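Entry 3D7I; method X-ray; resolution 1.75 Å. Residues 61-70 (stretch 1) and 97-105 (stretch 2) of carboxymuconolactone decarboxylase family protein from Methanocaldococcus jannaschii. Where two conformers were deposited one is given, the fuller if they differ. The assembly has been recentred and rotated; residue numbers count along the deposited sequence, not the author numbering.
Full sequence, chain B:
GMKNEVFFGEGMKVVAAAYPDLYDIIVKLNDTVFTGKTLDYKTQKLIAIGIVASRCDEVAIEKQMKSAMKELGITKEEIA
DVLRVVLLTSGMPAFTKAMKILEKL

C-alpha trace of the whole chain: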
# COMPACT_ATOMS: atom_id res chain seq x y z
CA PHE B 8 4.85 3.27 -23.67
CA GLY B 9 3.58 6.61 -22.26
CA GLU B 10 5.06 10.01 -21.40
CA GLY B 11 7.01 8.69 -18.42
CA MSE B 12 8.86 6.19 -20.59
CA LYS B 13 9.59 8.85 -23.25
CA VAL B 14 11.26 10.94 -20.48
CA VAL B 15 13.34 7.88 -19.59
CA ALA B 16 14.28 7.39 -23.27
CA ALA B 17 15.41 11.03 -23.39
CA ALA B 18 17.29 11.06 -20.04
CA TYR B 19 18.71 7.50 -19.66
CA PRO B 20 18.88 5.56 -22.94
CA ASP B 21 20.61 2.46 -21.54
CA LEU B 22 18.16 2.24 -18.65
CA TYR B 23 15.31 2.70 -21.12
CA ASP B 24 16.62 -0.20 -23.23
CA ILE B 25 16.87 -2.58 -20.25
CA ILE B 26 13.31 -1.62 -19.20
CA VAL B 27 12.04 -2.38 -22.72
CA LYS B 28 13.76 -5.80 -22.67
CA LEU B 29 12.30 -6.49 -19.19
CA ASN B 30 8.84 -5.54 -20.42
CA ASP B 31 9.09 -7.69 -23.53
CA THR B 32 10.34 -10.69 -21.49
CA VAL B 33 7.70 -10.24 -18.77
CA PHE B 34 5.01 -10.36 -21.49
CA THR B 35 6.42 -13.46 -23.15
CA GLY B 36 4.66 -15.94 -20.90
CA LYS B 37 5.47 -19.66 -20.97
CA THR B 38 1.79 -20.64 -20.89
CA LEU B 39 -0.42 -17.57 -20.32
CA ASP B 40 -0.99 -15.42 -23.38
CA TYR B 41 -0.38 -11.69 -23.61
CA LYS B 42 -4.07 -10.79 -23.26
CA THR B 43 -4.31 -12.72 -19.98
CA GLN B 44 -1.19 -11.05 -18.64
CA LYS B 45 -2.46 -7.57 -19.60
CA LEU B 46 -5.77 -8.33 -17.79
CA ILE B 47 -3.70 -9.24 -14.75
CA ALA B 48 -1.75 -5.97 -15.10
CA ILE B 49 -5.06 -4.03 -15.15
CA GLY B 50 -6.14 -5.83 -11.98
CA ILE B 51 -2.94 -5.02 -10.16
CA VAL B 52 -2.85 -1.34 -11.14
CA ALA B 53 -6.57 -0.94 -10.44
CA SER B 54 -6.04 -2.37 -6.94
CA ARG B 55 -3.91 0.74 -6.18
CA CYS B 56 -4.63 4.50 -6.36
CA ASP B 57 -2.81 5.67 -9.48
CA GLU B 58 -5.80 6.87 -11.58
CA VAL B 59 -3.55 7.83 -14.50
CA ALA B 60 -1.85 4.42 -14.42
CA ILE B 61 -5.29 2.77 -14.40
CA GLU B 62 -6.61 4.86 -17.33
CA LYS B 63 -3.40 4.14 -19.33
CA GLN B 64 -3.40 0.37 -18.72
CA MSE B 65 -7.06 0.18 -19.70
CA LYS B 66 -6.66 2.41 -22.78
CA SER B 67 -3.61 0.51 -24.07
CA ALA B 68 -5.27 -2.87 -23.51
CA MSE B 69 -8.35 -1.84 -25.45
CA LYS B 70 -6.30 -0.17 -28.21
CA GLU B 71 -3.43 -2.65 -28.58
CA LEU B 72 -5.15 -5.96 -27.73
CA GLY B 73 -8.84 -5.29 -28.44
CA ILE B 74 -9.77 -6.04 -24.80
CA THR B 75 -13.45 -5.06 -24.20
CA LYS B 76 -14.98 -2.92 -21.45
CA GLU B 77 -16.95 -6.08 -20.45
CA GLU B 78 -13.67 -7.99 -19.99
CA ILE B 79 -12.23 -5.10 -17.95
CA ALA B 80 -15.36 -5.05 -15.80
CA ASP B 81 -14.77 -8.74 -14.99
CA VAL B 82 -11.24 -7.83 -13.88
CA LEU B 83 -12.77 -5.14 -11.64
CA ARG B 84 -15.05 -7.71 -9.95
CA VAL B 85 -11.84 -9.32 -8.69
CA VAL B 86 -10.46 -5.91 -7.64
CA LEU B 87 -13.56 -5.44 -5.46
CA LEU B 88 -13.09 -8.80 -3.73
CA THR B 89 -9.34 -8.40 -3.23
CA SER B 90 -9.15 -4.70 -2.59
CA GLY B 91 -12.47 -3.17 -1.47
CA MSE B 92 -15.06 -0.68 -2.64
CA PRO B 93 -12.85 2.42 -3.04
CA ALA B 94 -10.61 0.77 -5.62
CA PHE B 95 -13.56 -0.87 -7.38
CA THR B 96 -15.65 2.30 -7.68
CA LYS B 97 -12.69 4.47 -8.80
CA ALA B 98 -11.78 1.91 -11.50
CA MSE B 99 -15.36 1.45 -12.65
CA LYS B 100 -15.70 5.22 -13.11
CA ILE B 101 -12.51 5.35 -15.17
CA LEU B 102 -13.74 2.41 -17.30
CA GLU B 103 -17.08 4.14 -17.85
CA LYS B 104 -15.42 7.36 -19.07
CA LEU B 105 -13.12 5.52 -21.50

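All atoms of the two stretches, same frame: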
# COMPACT_ATOMS: atom_id res chain seq x y z
N ILE B 61 -4.12 3.60 -14.09
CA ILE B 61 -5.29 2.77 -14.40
C ILE B 61 -5.85 3.12 -15.79
O ILE B 61 -6.04 2.23 -16.62
CB ILE B 61 -6.39 2.89 -13.34
CG1 ILE B 61 -5.88 2.42 -11.97
CG2 ILE B 61 -7.60 2.04 -13.74
CD1 ILE B 61 -6.72 2.90 -10.79
N GLU B 62 -6.10 4.41 -16.02
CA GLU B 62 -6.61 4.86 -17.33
C GLU B 62 -5.70 4.40 -18.49
O GLU B 62 -6.18 3.91 -19.52
CB GLU B 62 -6.79 6.38 -17.34
CG GLU B 62 -7.47 6.93 -18.61
N LYS B 63 -4.39 4.51 -18.30
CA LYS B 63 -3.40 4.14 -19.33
C LYS B 63 -3.35 2.64 -19.58
O LYS B 63 -3.28 2.21 -20.74
CB LYS B 63 -2.00 4.65 -18.95
N GLN B 64 -3.38 1.82 -18.52
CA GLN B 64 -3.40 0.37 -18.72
C GLN B 64 -4.66 -0.03 -19.46
O GLN B 64 -4.61 -0.87 -20.35
CB GLN B 64 -3.31 -0.43 -17.39
CG GLN B 64 -1.89 -0.80 -16.91
CD GLN B 64 -1.20 -1.90 -17.73
OE1 GLN B 64 -1.84 -2.67 -18.44
NE2 GLN B 64 0.11 -1.97 -17.61
N MSE B 65 -5.80 0.55 -19.08
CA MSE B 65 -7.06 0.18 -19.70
C MSE B 65 -7.08 0.60 -21.17
O MSE B 65 -7.46 -0.19 -22.04
CB MSE B 65 -8.23 0.84 -18.96
CG MSE B 65 -8.49 0.23 -17.56
SE MSE B 65 -10.05 1.02 -16.84
CE MSE B 65 -10.09 0.03 -15.17
N LYS B 66 -6.66 1.84 -21.42
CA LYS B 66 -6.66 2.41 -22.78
C LYS B 66 -5.78 1.58 -23.71
O LYS B 66 -6.21 1.18 -24.79
CB LYS B 66 -6.19 3.86 -22.77
CG LYS B 66 -7.24 4.86 -22.35
N SER B 67 -4.56 1.31 -23.28
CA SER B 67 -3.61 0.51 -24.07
C SER B 67 -4.13 -0.90 -24.34
O SER B 67 -4.01 -1.41 -25.44
CB SER B 67 -2.25 0.45 -23.38
OG SER B 67 -2.35 -0.05 -22.05
N ALA B 68 -4.70 -1.53 -23.32
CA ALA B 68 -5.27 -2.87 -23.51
C ALA B 68 -6.35 -2.88 -24.58
O ALA B 68 -6.43 -3.81 -25.39
CB ALA B 68 -5.84 -3.39 -22.19
N MSE B 69 -7.23 -1.88 -24.55
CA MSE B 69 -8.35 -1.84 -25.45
C MSE B 69 -7.81 -1.55 -26.85
O MSE B 69 -8.21 -2.20 -27.81
CB MSE B 69 -9.34 -0.77 -25.02
CG MSE B 69 -10.06 -1.08 -23.71
SE MSE B 69 -11.35 0.30 -23.30
CE MSE B 69 -12.68 -0.27 -24.58
N LYS B 70 -6.86 -0.63 -26.93
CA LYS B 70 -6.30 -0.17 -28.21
C LYS B 70 -5.41 -1.24 -28.83
O LYS B 70 -5.65 -1.67 -29.97
CB LYS B 70 -5.51 1.12 -28.04
N LYS B 97 -13.58 3.58 -8.06
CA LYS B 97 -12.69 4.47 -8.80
C LYS B 97 -12.45 3.88 -10.19
O LYS B 97 -12.54 4.59 -11.20
CB LYS B 97 -11.35 4.64 -8.06
CG LYS B 97 -10.33 5.53 -8.75
CD LYS B 97 -9.13 5.86 -7.85
CE LYS B 97 -8.55 7.23 -8.16
NZ LYS B 97 -9.40 8.33 -7.62
N ALA B 98 -12.11 2.60 -10.24
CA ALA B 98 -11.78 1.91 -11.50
C ALA B 98 -12.98 1.82 -12.44
O ALA B 98 -12.86 2.02 -13.68
CB ALA B 98 -11.22 0.50 -11.22
N MSE B 99 -14.15 1.55 -11.86
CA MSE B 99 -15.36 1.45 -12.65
C MSE B 99 -15.66 2.79 -13.30
O MSE B 99 -16.07 2.82 -14.46
CB MSE B 99 -16.58 1.00 -11.83
CG MSE B 99 -16.74 -0.46 -11.66
SE MSE B 99 -17.10 -1.45 -13.34
CE MSE B 99 -17.63 -0.42 -14.17
N LYS B 100 -15.48 3.88 -12.56
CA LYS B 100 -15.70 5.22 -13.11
C LYS B 100 -14.76 5.57 -14.27
O LYS B 100 -15.17 6.17 -15.27
CB LYS B 100 -15.59 6.27 -12.00
CG LYS B 100 -15.78 7.71 -12.48
N ILE B 101 -13.50 5.19 -14.12
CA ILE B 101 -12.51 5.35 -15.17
C ILE B 101 -12.90 4.54 -16.41
O ILE B 101 -12.86 5.05 -17.54
CB ILE B 101 -11.10 4.95 -14.69
CG1 ILE B 101 -10.60 5.89 -13.57
CG2 ILE B 101 -10.11 4.93 -15.85
CD1 ILE B 101 -9.35 5.37 -12.84
N LEU B 102 -13.31 3.29 -16.20
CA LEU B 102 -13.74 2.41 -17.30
C LEU B 102 -14.91 3.01 -18.05
O LEU B 102 -14.94 2.99 -19.29
CB LEU B 102 -14.11 1.01 -16.78
CG LEU B 102 -14.59 -0.01 -17.83
CD1 LEU B 102 -13.54 -0.24 -18.94
CD2 LEU B 102 -14.90 -1.30 -17.10
N GLU B 103 -15.88 3.53 -17.29
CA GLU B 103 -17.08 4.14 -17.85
C GLU B 103 -16.73 5.32 -18.75
O GLU B 103 -17.33 5.48 -19.81
CB GLU B 103 -18.00 4.61 -16.73
CG GLU B 103 -18.64 3.48 -15.95
CD GLU B 103 -19.19 3.90 -14.57
OE1 GLU B 103 -19.32 5.12 -14.31
OE2 GLU B 103 -19.50 2.98 -13.76
N LYS B 104 -15.77 6.13 -18.33
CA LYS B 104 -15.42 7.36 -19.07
C LYS B 104 -14.52 7.08 -20.29
O LYS B 104 -14.32 7.95 -21.15
CB LYS B 104 -14.73 8.37 -18.14
CG LYS B 104 -15.64 8.95 -17.05
N LEU B 105 -14.01 5.86 -20.40
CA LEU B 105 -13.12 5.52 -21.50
C LEU B 105 -13.85 5.39 -22.82
O LEU B 105 -15.02 4.98 -22.87
CB LEU B 105 -12.34 4.24 -21.20
CG LEU B 105 -11.04 4.48 -20.45
CD1 LEU B 105 -10.31 3.16 -20.31
CD2 LEU B 105 -10.19 5.50 -21.18
OXT LEU B 105 -13.27 5.70 -23.87

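Helices far apart in sequence often pack through a few apolar side chains that fill the gap between their axes, and the contact between residues 61-70 and 97-105 is a compact example. At its centre is Met65, a selenomethionine whose CA-CB bond points toward the second helix. With chi1 at -71° (m) and chi2 and chi3 both t, the chain is extended and lies along several residues of the second helix. Met65 SE lies 4.0 Å from Ile101 CG2 and 4.1 Å from Leu102 CB, while the terminal CE reaches to 4.1 Å from Ala98 CB. Met65 CE also comes within 3.7 Å of Ala98 O. Ala98 O already accepts the helical hydrogen bond from Leu102 N (2.9 Å), so the methyl group covers a carbonyl whose bonding is internal to its helix.

Ile101 answers from the other side, its CA-CB bond directed toward the first helix. Ile101 CD1 packs 3.9 Å from Ile61 CG2, and Ile101 CG2 lies 3.8 Å from Glu62 CA. This close approach to the main chain agrees with the backbone register, in which the CA atoms of Glu62 and Ile101 are 6.3 Å apart, against 7.2 Å for the CA atoms of Ile61 and Ala98. The helix axes approach to 10.0 Å and their N-to-C directions differ by 45°. Each helix keeps its own i to i+4 hydrogen bonds, such as Met65 N to Ile61 O at 3.0 Å and Ile101 N to Lys97 O at 3.1 Å, leaving side chains to make most of the contact.

Farther along, Leu105, the chain terminus, extends the apolar surface. Leu105 CD1 sits 3.4 Å from Met65 CB, a tight contact, and 4.3 Å from SE of Met69, another selenomethionine. Leu105 CD2 lies 4.0 Å from Glu62 CG and only 3.2 Å from Lys66 CG, a short approach for two carbons. Here the polar edge begins, and it illustrates a common economy: the methylene groups of glutamate and lysine can cover a hydrophobic residue while their charged ends remain free to seek water. Where those ends lie is unknown in this case, since both side chains are modelled only as far as CG. No hydrogen bond joins the stretches among the modelled atoms; the 435 Å² buried between them, both sides summed, reflects predominantly apolar packing.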